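Local atomic coordinates of pyoverdine biosynthesis protein PvcB (Pseudomonas aeruginosa, PDB entry 4YLM), a protein that probably uses Fe(II), 2-oxoglutarate and O2 to oxidise tyrosine isonitrile to its α,β-unsaturated isonitrile in paerucumarin biosynthesis. Residues T146-L150 with F192-R196; A45-K49 with Y75-G80; R140-S145 with A240-W246; R163-Y168 with F214-I219. Residue numbers count along the deposited sequence, not the author numbering.

Interaction 1 of 4, residues T146-L150 with F192-R196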
loop_
_atom_site.group_PDB
_atom_site.type_symbol
_atom_site.label_atom_id
_atom_site.label_comp_id
_atom_site.label_asym_id
_atom_site.label_seq_id
_atom_site.Cartn_x
_atom_site.Cartn_y
_atom_site.Cartn_z
ATOM N N THR A 146 -8.878 -6.992 21.163
ATOM C CA THR A 146 -8.202 -7.241 22.423
ATOM C C THR A 146 -7.383 -6.037 22.898
ATOM O O THR A 146 -7.256 -5.822 24.099
ATOM C CB THR A 146 -7.398 -8.568 22.450
ATOM O OG1 THR A 146 -6.330 -8.531 21.499
ATOM C CG2 THR A 146 -8.320 -9.761 22.135
ATOM N N PRO A 147 -6.831 -5.240 21.963
ATOM C CA PRO A 147 -6.168 -4.011 22.435
ATOM C C PRO A 147 -7.144 -3.035 23.091
ATOM O O PRO A 147 -6.771 -2.385 24.070
ATOM C CB PRO A 147 -5.566 -3.406 21.154
ATOM C CG PRO A 147 -5.336 -4.636 20.246
ATOM C CD PRO A 147 -6.561 -5.515 20.538
ATOM N N ALA A 148 -8.368 -2.926 22.574
ATOM C CA ALA A 148 -9.365 -2.079 23.222
ATOM C C ALA A 148 -9.659 -2.577 24.644
ATOM O O ALA A 148 -9.711 -1.788 25.592
ATOM C CB ALA A 148 -10.636 -2.018 22.414
ATOM N N ALA A 149 -9.852 -3.888 24.788
ATOM C CA ALA A 149 -10.097 -4.478 26.107
ATOM C C ALA A 149 -8.948 -4.151 27.063
ATOM O O ALA A 149 -9.173 -3.837 28.239
ATOM C CB ALA A 149 -10.299 -5.995 25.994
ATOM N N LEU A 150 -7.716 -4.203 26.555
ATOM C CA LEU A 150 -6.549 -3.876 27.373
ATOM C C LEU A 150 -6.557 -2.430 27.868
ATOM O O LEU A 150 -6.027 -2.143 28.941
ATOM C CB LEU A 150 -5.238 -4.188 26.645
ATOM C CG LEU A 150 -4.747 -5.639 26.700
ATOM C CD1 LEU A 150 -3.741 -5.954 25.568
ATOM C CD2 LEU A 150 -4.141 -5.950 28.079
ATOM N N PHE A 192 2.692 -5.592 19.181
ATOM C CA PHE A 192 1.863 -4.839 20.129
ATOM C C PHE A 192 1.079 -5.763 21.058
ATOM O O PHE A 192 0.816 -6.909 20.708
ATOM C CB PHE A 192 0.937 -3.851 19.413
ATOM C CG PHE A 192 -0.006 -4.494 18.422
ATOM C CD1 PHE A 192 -1.254 -4.934 18.822
ATOM C CD2 PHE A 192 0.358 -4.634 17.086
ATOM C CE1 PHE A 192 -2.140 -5.518 17.902
ATOM C CE2 PHE A 192 -0.502 -5.213 16.165
ATOM C CZ PHE A 192 -1.759 -5.651 16.570
ATOM N N PRO A 193 0.721 -5.269 22.256
ATOM C CA PRO A 193 -0.012 -6.100 23.222
ATOM C C PRO A 193 -1.392 -6.533 22.745
ATOM O O PRO A 193 -2.181 -5.723 22.241
ATOM C CB PRO A 193 -0.137 -5.185 24.455
ATOM C CG PRO A 193 1.036 -4.261 24.349
ATOM C CD PRO A 193 1.180 -4.001 22.858
ATOM N N ILE A 194 -1.671 -7.823 22.892
ATOM C CA ILE A 194 -2.982 -8.373 22.573
ATOM C C ILE A 194 -3.399 -9.320 23.701
ATOM O O ILE A 194 -2.615 -9.590 24.610
ATOM C CB ILE A 194 -2.942 -9.196 21.271
ATOM C CG1 ILE A 194 -1.882 -10.302 21.387
ATOM C CG2 ILE A 194 -2.689 -8.279 20.025
ATOM C CD1 ILE A 194 -1.979 -11.382 20.269
ATOM N N LEU A 195 -4.623 -9.828 23.629
ATOM C CA LEU A 195 -5.048 -10.913 24.502
ATOM C C LEU A 195 -5.250 -12.175 23.669
ATOM O O LEU A 195 -5.723 -12.110 22.526
ATOM C CB LEU A 195 -6.352 -10.555 25.214
ATOM C CG LEU A 195 -6.387 -9.279 26.063
ATOM C CD1 LEU A 195 -7.789 -9.030 26.579
ATOM C CD2 LEU A 195 -5.397 -9.375 27.231
ATOM N N ARG A 196 -4.878 -13.319 24.234
ATOM C CA ARG A 196 -5.289 -14.613 23.681
ATOM C C ARG A 196 -6.062 -15.319 24.795
ATOM O O ARG A 196 -5.495 -15.667 25.819
ATOM C CB ARG A 196 -4.080 -15.451 23.251
ATOM C CG ARG A 196 -3.289 -14.872 22.080
ATOM C CD ARG A 196 -4.068 -14.914 20.751
ATOM N NE ARG A 196 -5.009 -13.800 20.609
ATOM C CZ ARG A 196 -5.715 -13.550 19.503
ATOM N NH1 ARG A 196 -5.598 -14.336 18.438
ATOM N NH2 ARG A 196 -6.542 -12.511 19.459
#
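The first turn of helix 146-152 crosses strand 193-195 almost at right angles (100° between the short axes, 6.9 Å at closest approach), and the backbones come nearest at Thr146 and Leu195, with CA atoms 5.3 Å apart. This is helix-on-strand packing in the TauD/TfdA family fold: the strand pairs with strand 184-186 along one edge and meets the helix start at the other. Thr146 carries the polar link, its OG1 accepting a hydrogen bond from the Leu195 amide N (3.0 Å, nearly linear at 171°), while the same hydroxyl also bonds to the carbonyl of Thr258. Most of the remaining contacts are apolar. Leu150, one turn on, lies over the strand with CD1 3.8 Å from CB of Pro193 and CD2 3.7 Å from CD2 of Leu195; Ala149 CB touches Leu195 CD1 at 4.0 Å. Helices 155-163 and 224-235 close round the same leucine, so Leu195 is buried among three helices. At the other end of the strand segment, Pro147 CG reaches Phe192 CE1 (4.1 Å), and His39 of a second subunit packs on Phe192 and Pro193. Arg196 points its CA-to-CB bond away from the helix, yet the side chain folds back along its own strand, where NE donates to Leu195 O at 2.7 Å and NH2 lies 4.2 Å from Thr146 CG2.

Interaction 2 of 4, residues A45-K49 with Y75-G80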
loop_
_atom_site.group_PDB
_atom_site.type_symbol
_atom_site.label_atom_id
_atom_site.label_comp_id
_atom_site.label_asym_id
_atom_site.label_seq_id
_atom_site.Cartn_x
_atom_site.Cartn_y
_atom_site.Cartn_z
ATOM N N ALA A 45 -6.180 -5.843 -3.162
ATOM C CA ALA A 45 -6.062 -6.690 -1.974
ATOM C C ALA A 45 -4.951 -6.243 -1.025
ATOM O O ALA A 45 -5.095 -6.367 0.197
ATOM C CB ALA A 45 -5.854 -8.160 -2.377
ATOM N N GLN A 46 -3.846 -5.723 -1.569
ATOM C CA GLN A 46 -2.734 -5.287 -0.711
ATOM C C GLN A 46 -3.179 -4.126 0.179
ATOM O O GLN A 46 -2.798 -4.035 1.346
ATOM C CB GLN A 46 -1.511 -4.874 -1.546
ATOM C CG GLN A 46 -0.232 -4.618 -0.731
ATOM C CD GLN A 46 0.184 -5.828 0.109
ATOM O OE1 GLN A 46 0.155 -6.967 -0.367
ATOM N NE2 GLN A 46 0.547 -5.585 1.370
ATOM N N TRP A 47 -3.968 -3.220 -0.393
ATOM C CA TRP A 47 -4.495 -2.096 0.358
ATOM C C TRP A 47 -5.485 -2.571 1.441
ATOM O O TRP A 47 -5.435 -2.115 2.585
ATOM C CB TRP A 47 -5.166 -1.126 -0.610
ATOM C CG TRP A 47 -5.829 0.040 0.022
ATOM C CD1 TRP A 47 -5.223 1.122 0.603
ATOM C CD2 TRP A 47 -7.239 0.277 0.097
ATOM N NE1 TRP A 47 -6.174 2.015 1.026
ATOM C CE2 TRP A 47 -7.418 1.515 0.740
ATOM C CE3 TRP A 47 -8.366 -0.434 -0.328
ATOM C CZ2 TRP A 47 -8.683 2.058 0.978
ATOM C CZ3 TRP A 47 -9.630 0.109 -0.090
ATOM C CH2 TRP A 47 -9.770 1.345 0.564
ATOM N N LEU A 48 -6.380 -3.482 1.077
ATOM C CA LEU A 48 -7.344 -4.022 2.032
ATOM C C LEU A 48 -6.628 -4.693 3.195
ATOM O O LEU A 48 -7.035 -4.560 4.336
ATOM C CB LEU A 48 -8.277 -5.032 1.357
ATOM C CG LEU A 48 -9.300 -4.438 0.397
ATOM C CD1 LEU A 48 -10.066 -5.558 -0.325
ATOM C CD2 LEU A 48 -10.239 -3.517 1.184
ATOM N N LYS A 49 -5.556 -5.418 2.895
ATOM C CA LYS A 49 -4.786 -6.119 3.921
ATOM C C LYS A 49 -4.167 -5.128 4.927
ATOM O O LYS A 49 -4.156 -5.377 6.138
ATOM C CB LYS A 49 -3.677 -6.929 3.243
ATOM C CG LYS A 49 -3.429 -8.287 3.841
ATOM C CD LYS A 49 -2.328 -9.047 3.088
ATOM C CE LYS A 49 -2.733 -9.383 1.652
ATOM N NZ LYS A 49 -1.699 -10.255 1.016
ATOM N N TYR A 75 -10.418 -15.522 -6.048
ATOM C CA TYR A 75 -10.141 -14.205 -5.491
ATOM C C TYR A 75 -9.205 -14.305 -4.302
ATOM O O TYR A 75 -8.254 -13.527 -4.187
ATOM C CB TYR A 75 -11.419 -13.483 -5.067
ATOM C CG TYR A 75 -11.127 -12.226 -4.274
ATOM C CD1 TYR A 75 -10.871 -11.021 -4.920
ATOM C CD2 TYR A 75 -11.088 -12.251 -2.884
ATOM C CE1 TYR A 75 -10.596 -9.873 -4.200
ATOM C CE2 TYR A 75 -10.812 -11.109 -2.159
ATOM C CZ TYR A 75 -10.562 -9.923 -2.824
ATOM O OH TYR A 75 -10.277 -8.776 -2.108
ATOM N N CYS A 76 -9.478 -15.251 -3.404
ATOM C CA CYS A 76 -8.672 -15.367 -2.191
ATOM C C CYS A 76 -7.249 -15.819 -2.473
ATOM O O CYS A 76 -6.329 -15.426 -1.750
ATOM C CB CYS A 76 -9.328 -16.283 -1.153
ATOM S SG CYS A 76 -10.784 -15.545 -0.377
ATOM N N HIS A 77 -7.065 -16.633 -3.517
ATOM C CA HIS A 77 -5.718 -17.043 -3.921
ATOM C C HIS A 77 -4.914 -15.838 -4.429
ATOM O O HIS A 77 -3.685 -15.811 -4.309
ATOM C CB HIS A 77 -5.757 -18.144 -4.996
ATOM C CG HIS A 77 -6.097 -19.504 -4.467
ATOM N ND1 HIS A 77 -5.347 -20.137 -3.500
ATOM C CD2 HIS A 77 -7.098 -20.362 -4.788
ATOM C CE1 HIS A 77 -5.873 -21.322 -3.241
ATOM N NE2 HIS A 77 -6.939 -21.481 -4.007
ATOM N N ASP A 78 -5.596 -14.854 -5.022
ATOM C CA ASP A 78 -4.918 -13.617 -5.420
ATOM C C ASP A 78 -4.667 -12.739 -4.198
ATOM O O ASP A 78 -3.653 -12.061 -4.099
ATOM C CB ASP A 78 -5.746 -12.823 -6.439
ATOM C CG ASP A 78 -4.966 -11.647 -7.031
ATOM O OD1 ASP A 78 -3.883 -11.893 -7.601
ATOM O OD2 ASP A 78 -5.414 -10.482 -6.916
ATOM N N PHE A 79 -5.629 -12.733 -3.281
ATOM C CA PHE A 79 -5.562 -11.916 -2.069
ATOM C C PHE A 79 -4.331 -12.215 -1.200
ATOM O O PHE A 79 -3.660 -11.300 -0.691
ATOM C CB PHE A 79 -6.844 -12.136 -1.260
ATOM C CG PHE A 79 -6.922 -11.316 -0.007
ATOM C CD1 PHE A 79 -7.595 -10.100 -0.000
ATOM C CD2 PHE A 79 -6.335 -11.764 1.164
ATOM C CE1 PHE A 79 -7.671 -9.342 1.173
ATOM C CE2 PHE A 79 -6.409 -11.017 2.338
ATOM C CZ PHE A 79 -7.074 -9.804 2.337
ATOM N N GLY A 80 -4.043 -13.496 -1.002
ATOM C CA GLY A 80 -2.890 -13.896 -0.204
ATOM C C GLY A 80 -2.679 -15.396 -0.301
ATOM O O GLY A 80 -3.185 -16.018 -1.222
#
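Lys49 sets its CE over one face of the Phe79 ring, 4.1 Å from CE2 of the phenylalanine, before NZ turns to donate a 2.8 Å hydrogen bond to the Phe79 carbonyl O. That carbonyl lies in the last turn of helix 69-79, so the ammonium group meets a helix C-terminus, where main-chain carbonyls gather and a positive charge is favourable. NZ is 5.3 Å from the ring centroid, which leaves at most a weak cation-pi attraction, and its ion pair with Glu282 is also long and weak. Two further contacts to the ring come from the lysine's own helix: Ala45 CB approaches Phe79 CD1 at 3.5 Å, and Leu48 CB lies 4.4 Å from CE1. Tyr75, one turn before Phe79, extends its hydroxyl to the leucine, with OH 3.7 Å from Leu48 CD1. The small Ala45 lets the backbones converge here, its CA only 5.3 Å from that of Phe79, although the axes of the two short segments stay 10.9 Å apart at 70°. Beyond the pair, Phe124 of strand 120-131 touches both Lys49 and Phe79, and Ile279 of strand 272-286 also reaches the phenylalanine. These are two oblique helices, 45-55 and 69-79, packed against the large mixed sheet of the cupin-clan TauD/TfdA fold, away from the iron site.

Interaction 3 of 4, residues R140-S145 with A240-W246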
loop_
_atom_site.group_PDB
_atom_site.type_symbol
_atom_site.label_atom_id
_atom_site.label_comp_id
_atom_site.label_asym_id
_atom_site.label_seq_id
_atom_site.Cartn_x
_atom_site.Cartn_y
_atom_site.Cartn_z
ATOM N N ARG A 140 -26.064 -12.855 16.030
ATOM C CA ARG A 140 -25.048 -12.068 15.312
ATOM C C ARG A 140 -23.636 -12.611 15.555
ATOM O O ARG A 140 -23.320 -13.068 16.650
ATOM C CB ARG A 140 -25.122 -10.580 15.696
ATOM C CG ARG A 140 -26.392 -9.863 15.212
ATOM C CD ARG A 140 -26.454 -8.421 15.718
ATOM N NE ARG A 140 -26.606 -8.354 17.172
ATOM C CZ ARG A 140 -26.555 -7.233 17.890
ATOM N NH1 ARG A 140 -26.331 -6.066 17.299
ATOM N NH2 ARG A 140 -26.703 -7.282 19.210
ATOM N N THR A 141 -22.788 -12.558 14.528
ATOM C CA THR A 141 -21.376 -12.898 14.688
ATOM C C THR A 141 -20.692 -11.787 15.474
ATOM O O THR A 141 -20.845 -10.609 15.150
ATOM C CB THR A 141 -20.672 -13.024 13.310
ATOM O OG1 THR A 141 -21.338 -14.011 12.526
ATOM C CG2 THR A 141 -19.227 -13.427 13.474
ATOM N N THR A 142 -19.923 -12.140 16.497
ATOM C CA THR A 142 -19.332 -11.101 17.331
ATOM C C THR A 142 -17.818 -11.058 17.246
ATOM O O THR A 142 -17.169 -12.084 17.056
ATOM C CB THR A 142 -19.708 -11.273 18.804
ATOM O OG1 THR A 142 -19.181 -12.519 19.282
ATOM C CG2 THR A 142 -21.224 -11.241 18.972
ATOM N N PHE A 143 -17.274 -9.859 17.447
ATOM C CA PHE A 143 -15.844 -9.606 17.377
ATOM C C PHE A 143 -15.443 -8.674 18.512
ATOM O O PHE A 143 -16.132 -7.689 18.775
ATOM C CB PHE A 143 -15.508 -8.924 16.040
ATOM C CG PHE A 143 -15.822 -9.767 14.818
ATOM C CD1 PHE A 143 -14.902 -10.693 14.348
ATOM C CD2 PHE A 143 -17.019 -9.610 14.135
ATOM C CE1 PHE A 143 -15.181 -11.469 13.233
ATOM C CE2 PHE A 143 -17.304 -10.373 13.017
ATOM C CZ PHE A 143 -16.377 -11.298 12.559
ATOM N N SER A 144 -14.323 -8.970 19.168
ATOM C CA SER A 144 -13.787 -8.101 20.206
ATOM C C SER A 144 -12.352 -7.733 19.907
ATOM O O SER A 144 -11.532 -8.603 19.610
ATOM C CB SER A 144 -13.829 -8.791 21.584
ATOM O OG SER A 144 -15.149 -8.811 22.086
ATOM N N SER A 145 -12.042 -6.447 20.015
ATOM C CA SER A 145 -10.665 -5.981 19.848
ATOM C C SER A 145 -9.905 -6.155 21.152
ATOM O O SER A 145 -10.258 -5.547 22.161
ATOM C CB SER A 145 -10.664 -4.504 19.455
ATOM O OG SER A 145 -9.411 -3.918 19.758
ATOM N N ALA A 240 -15.028 -2.170 22.956
ATOM C CA ALA A 240 -14.170 -3.265 22.522
ATOM C C ALA A 240 -14.876 -4.340 21.698
ATOM O O ALA A 240 -14.223 -5.220 21.146
ATOM C CB ALA A 240 -13.478 -3.906 23.725
ATOM N N HIS A 241 -16.196 -4.244 21.591
ATOM C CA HIS A 241 -17.014 -5.353 21.115
ATOM C C HIS A 241 -17.946 -4.889 20.009
ATOM O O HIS A 241 -18.533 -3.813 20.099
ATOM C CB HIS A 241 -17.838 -5.911 22.286
ATOM C CG HIS A 241 -18.601 -7.166 21.968
ATOM N ND1 HIS A 241 -17.986 -8.387 21.781
ATOM C CD2 HIS A 241 -19.930 -7.397 21.855
ATOM C CE1 HIS A 241 -18.903 -9.315 21.562
ATOM N NE2 HIS A 241 -20.091 -8.738 21.583
ATOM N N TYR A 242 -18.079 -5.706 18.968
ATOM C CA TYR A 242 -18.978 -5.418 17.855
ATOM C C TYR A 242 -19.751 -6.676 17.457
ATOM O O TYR A 242 -19.166 -7.745 17.263
ATOM C CB TYR A 242 -18.173 -4.890 16.649
ATOM C CG TYR A 242 -18.967 -4.810 15.363
ATOM C CD1 TYR A 242 -19.840 -3.759 15.132
ATOM C CD2 TYR A 242 -18.834 -5.782 14.373
ATOM C CE1 TYR A 242 -20.576 -3.678 13.958
ATOM C CE2 TYR A 242 -19.566 -5.708 13.183
ATOM C CZ TYR A 242 -20.431 -4.656 12.987
ATOM O OH TYR A 242 -21.166 -4.565 11.827
ATOM N N ALA A 243 -21.066 -6.546 17.324
ATOM C CA ALA A 243 -21.900 -7.660 16.897
ATOM C C ALA A 243 -22.410 -7.375 15.492
ATOM O O ALA A 243 -23.069 -6.357 15.258
ATOM C CB ALA A 243 -23.067 -7.868 17.884
ATOM N N HIS A 244 -22.085 -8.261 14.550
ATOM C CA HIS A 244 -22.428 -8.040 13.145
ATOM C C HIS A 244 -23.728 -8.684 12.692
ATOM O O HIS A 244 -23.899 -9.901 12.789
ATOM C CB HIS A 244 -21.310 -8.530 12.212
ATOM C CG HIS A 244 -21.525 -8.138 10.783
ATOM N ND1 HIS A 244 -21.601 -6.821 10.383
ATOM C CD2 HIS A 244 -21.716 -8.883 9.669
ATOM C CE1 HIS A 244 -21.821 -6.772 9.081
ATOM N NE2 HIS A 244 -21.888 -8.009 8.624
ATOM N N ARG A 245 -24.618 -7.858 12.149
ATOM C CA ARG A 245 -25.840 -8.320 11.507
ATOM C C ARG A 245 -25.575 -8.489 10.012
ATOM O O ARG A 245 -25.430 -7.505 9.293
ATOM C CB ARG A 245 -26.942 -7.275 11.725
ATOM C CG ARG A 245 -28.277 -7.576 11.050
ATOM C CD ARG A 245 -29.129 -8.514 11.894
ATOM N NE ARG A 245 -29.401 -7.958 13.221
ATOM C CZ ARG A 245 -29.776 -8.681 14.275
ATOM N NH1 ARG A 245 -29.920 -9.998 14.163
ATOM N NH2 ARG A 245 -29.996 -8.089 15.442
ATOM N N TRP A 246 -25.514 -9.729 9.539
ATOM C CA TRP A 246 -25.167 -9.997 8.143
ATOM C C TRP A 246 -26.184 -9.485 7.125
ATOM O O TRP A 246 -27.395 -9.591 7.334
ATOM C CB TRP A 246 -24.970 -11.499 7.935
ATOM C CG TRP A 246 -23.805 -12.043 8.686
ATOM C CD1 TRP A 246 -23.833 -12.726 9.870
ATOM C CD2 TRP A 246 -22.428 -11.934 8.315
ATOM N NE1 TRP A 246 -22.552 -13.056 10.254
ATOM C CE2 TRP A 246 -21.673 -12.578 9.313
ATOM C CE3 TRP A 246 -21.759 -11.346 7.234
ATOM C CZ2 TRP A 246 -20.284 -12.660 9.262
ATOM C CZ3 TRP A 246 -20.374 -11.430 7.185
ATOM C CH2 TRP A 246 -19.654 -12.078 8.193
HETATM O O HOH W 1 -25.251 -4.643 14.447
#
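Strands 141-145 and 241-244 pair antiparallel, their short axes 4.6 Å apart at 161°. The main-chain ladder is well satisfied around the hydrogen-bonded pair Phe143 and Tyr242: Phe143 N donates to Tyr242 O and Tyr242 N to Phe143 O, each at 2.8 Å. At the next such pair, His244 N to Thr141 O is short (2.7 Å) and Thr141 N to His244 O weak (3.4 Å). Ser145 N gives a last bond to Ala240 O (2.7 Å), while Ser145 OG caps Ala148 N at the start of the next helix. Thr141 OG1 accepts from Trp246 NE1 (2.7 Å) on the face bearing Phe143 and Tyr242; on the other, Ser144 OG accepts from His241 ND1 (2.9 Å) and also bonds to Leu235 O. Tyr242 OH and His244 ND1 share a 2.7 Å hydrogen bond, and His244 NE2 meets Asp250. A water donates to Ala243 O (2.9 Å) and weakly accepts from Arg140 NH1 (3.4 Å). Arg140 NE and Arg245 NH2 come within 3.8 Å, but Glu264 balances the first arginine and Glu20 the second. Phe143 CD2 touches Tyr242 CD2 (4.2 Å), and the Phe143 side chain packs on His261, a probable iron ligand. The ladder forms one half of a three-stranded antiparallel sheet whose other edge, strand 259-263, carries that histidine of the probable Fe(II)/2-oxoglutarate oxygenase site.

Interaction 4 of 4, residues R163-Y168 with F214-I219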
loop_
_atom_site.group_PDB
_atom_site.type_symbol
_atom_site.label_atom_id
_atom_site.label_comp_id
_atom_site.label_asym_id
_atom_site.label_seq_id
_atom_site.Cartn_x
_atom_site.Cartn_y
_atom_site.Cartn_z
ATOM N N ARG A 163 -0.427 -12.281 34.932
ATOM C CA ARG A 163 0.162 -13.501 35.481
ATOM C C ARG A 163 -0.590 -14.772 35.080
ATOM O O ARG A 163 -0.112 -15.884 35.310
ATOM C CB ARG A 163 0.414 -13.400 36.995
ATOM C CG ARG A 163 -0.709 -12.804 37.831
ATOM C CD ARG A 163 -0.207 -12.500 39.253
ATOM N NE ARG A 163 -1.294 -12.407 40.230
ATOM C CZ ARG A 163 -1.651 -13.390 41.056
ATOM N NH1 ARG A 163 -1.005 -14.550 41.039
ATOM N NH2 ARG A 163 -2.655 -13.212 41.908
ATOM N N ALA A 164 -1.735 -14.596 34.423
ATOM C CA ALA A 164 -2.585 -15.718 34.036
ATOM C C ALA A 164 -2.214 -16.369 32.697
ATOM O O ALA A 164 -1.780 -15.699 31.759
ATOM C CB ALA A 164 -4.051 -15.289 34.027
ATOM N N SER A 165 -2.401 -17.684 32.636
ATOM C CA SER A 165 -2.215 -18.483 31.430
ATOM C C SER A 165 -3.430 -19.383 31.265
ATOM O O SER A 165 -4.000 -19.850 32.257
ATOM C CB SER A 165 -0.975 -19.368 31.552
ATOM O OG SER A 165 0.186 -18.697 31.106
ATOM N N GLY A 166 -3.819 -19.633 30.016
ATOM C CA GLY A 166 -4.930 -20.514 29.720
ATOM C C GLY A 166 -4.447 -21.852 29.199
ATOM O O GLY A 166 -3.506 -21.904 28.407
ATOM N N ARG A 167 -5.067 -22.932 29.673
ATOM C CA ARG A 167 -4.803 -24.277 29.166
ATOM C C ARG A 167 -6.090 -24.855 28.598
ATOM O O ARG A 167 -7.099 -24.957 29.296
ATOM C CB ARG A 167 -4.260 -25.199 30.265
ATOM C CG ARG A 167 -2.754 -25.083 30.505
ATOM C CD ARG A 167 -2.241 -26.196 31.431
ATOM N NE ARG A 167 -2.687 -26.031 32.816
ATOM C CZ ARG A 167 -3.575 -26.814 33.425
ATOM N NH1 ARG A 167 -4.124 -27.834 32.776
ATOM N NH2 ARG A 167 -3.914 -26.578 34.687
ATOM N N TYR A 168 -6.048 -25.232 27.327
ATOM C CA TYR A 168 -7.249 -25.646 26.625
ATOM C C TYR A 168 -7.057 -27.036 26.036
ATOM O O TYR A 168 -5.961 -27.384 25.584
ATOM C CB TYR A 168 -7.596 -24.623 25.533
ATOM C CG TYR A 168 -7.521 -23.194 26.033
ATOM C CD1 TYR A 168 -8.454 -22.706 26.937
ATOM C CD2 TYR A 168 -6.507 -22.342 25.617
ATOM C CE1 TYR A 168 -8.382 -21.406 27.411
ATOM C CE2 TYR A 168 -6.430 -21.038 26.082
ATOM C CZ TYR A 168 -7.372 -20.574 26.973
ATOM O OH TYR A 168 -7.293 -19.284 27.443
ATOM N N PHE A 214 -10.885 -26.113 30.366
ATOM C CA PHE A 214 -10.553 -24.706 30.578
ATOM C C PHE A 214 -9.932 -24.456 31.948
ATOM O O PHE A 214 -10.639 -24.193 32.919
ATOM C CB PHE A 214 -11.800 -23.838 30.422
ATOM C CG PHE A 214 -12.443 -23.950 29.075
ATOM C CD1 PHE A 214 -13.517 -24.804 28.875
ATOM C CD2 PHE A 214 -11.967 -23.207 28.005
ATOM C CE1 PHE A 214 -14.110 -24.913 27.631
ATOM C CE2 PHE A 214 -12.553 -23.311 26.758
ATOM C CZ PHE A 214 -13.626 -24.163 26.569
ATOM N N HIS A 215 -8.605 -24.529 32.015
ATOM C CA HIS A 215 -7.879 -24.278 33.256
ATOM C C HIS A 215 -7.084 -22.980 33.132
ATOM O O HIS A 215 -6.585 -22.659 32.053
ATOM C CB HIS A 215 -6.948 -25.453 33.560
ATOM C CG HIS A 215 -7.638 -26.785 33.536
ATOM N ND1 HIS A 215 -7.069 -27.913 32.983
ATOM C CD2 HIS A 215 -8.856 -27.165 33.993
ATOM C CE1 HIS A 215 -7.905 -28.929 33.099
ATOM N NE2 HIS A 215 -8.998 -28.502 33.708
ATOM N N TYR A 216 -6.970 -22.232 34.227
ATOM C CA TYR A 216 -6.244 -20.967 34.195
ATOM C C TYR A 216 -5.135 -20.902 35.253
ATOM O O TYR A 216 -5.405 -20.785 36.449
ATOM C CB TYR A 216 -7.217 -19.784 34.287
ATOM C CG TYR A 216 -8.235 -19.781 33.161
ATOM C CD1 TYR A 216 -9.535 -20.230 33.371
ATOM C CD2 TYR A 216 -7.889 -19.351 31.881
ATOM C CE1 TYR A 216 -10.468 -20.243 32.340
ATOM C CE2 TYR A 216 -8.814 -19.364 30.841
ATOM C CZ TYR A 216 -10.103 -19.806 31.076
ATOM O OH TYR A 216 -11.030 -19.823 30.045
ATOM N N ASP A 217 -3.889 -20.985 34.791
ATOM C CA ASP A 217 -2.718 -21.075 35.662
ATOM C C ASP A 217 -2.125 -19.719 36.001
ATOM O O ASP A 217 -2.488 -18.697 35.408
ATOM C CB ASP A 217 -1.624 -21.898 34.988
ATOM C CG ASP A 217 -2.082 -23.283 34.607
ATOM O OD1 ASP A 217 -3.043 -23.784 35.225
ATOM O OD2 ASP A 217 -1.472 -23.875 33.693
ATOM N N GLY A 218 -1.180 -19.727 36.938
ATOM C CA GLY A 218 -0.402 -18.548 37.266
ATOM C C GLY A 218 -1.092 -17.673 38.289
ATOM O O GLY A 218 -0.506 -16.730 38.817
ATOM N N ILE A 219 -2.352 -17.979 38.556
ATOM C CA ILE A 219 -3.091 -17.276 39.593
ATOM C C ILE A 219 -3.622 -18.290 40.599
ATOM O O ILE A 219 -3.547 -19.497 40.364
ATOM C CB ILE A 219 -4.266 -16.481 39.007
ATOM C CG1 ILE A 219 -5.239 -17.424 38.297
ATOM C CG2 ILE A 219 -3.758 -15.410 38.044
ATOM C CD1 ILE A 219 -6.560 -16.784 37.934
#
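Tyr168 and Tyr216 form the buried apolar centre, with CE1 of Tyr168 4.0 Å from CE2 of Tyr216; at the exposed margin Phe214 adds its CD2, 3.7 Å from CD1 of Tyr168. Gly166 makes room for this group, since a CB there would collide with Tyr168 OH. Both tyrosine hydroxyls are engaged by the backbone of Cys198, and helix 224-235 backs Tyr216 through Leu227 and Leu228. Towards the segment ends, Ala164 CB meets Ile219 CG2 at 4.0 Å. The backbones are joined by four bonds in two hydrogen-bonded pairs. Ser165 N reaches Asp217 O at 3.0 Å, with Asp217 N to Ser165 O at 2.8 Å in return; Arg167 N to His215 O (2.8 Å) and His215 N to Arg167 O (3.1 Å) make the second pair. On the opposite face, Arg167 forms a two-pronged salt bridge with Asp217, NE to OD2 at 2.6 Å and NH2 to OD1 at 3.0 Å, while its guanidinium lies over His215 CB. The Arg167-Asp217 face is the more exposed and the Tyr216 face packs on helix 224-235, in an antiparallel ladder between central strand 165-169 and edge strand 215-217 of a three-stranded sheet.

How the interactions relate
Along the chain interaction 2 closes first, and interaction 3 then encloses the other two: interactions 1 and 4 lie within its long loop, their segments alternating. Interactions 1 and 3 touch, since strand 141-145 runs straight into helix 146-152 and Ala148 packs on Ala240; their centres are 16 Å apart. Interaction 4 is about 17 Å from interaction 1, centre to centre, and both use helix 224-235 as backing. Interaction 2 lies 36 Å from interaction 4, centre to centre. Thus helix 146-152 and strand 193-195 are tied to the sheet that carries His261, a probable iron ligand. Segments of interactions 1 and 2 both touch the second subunit, and interaction 2 the third as well.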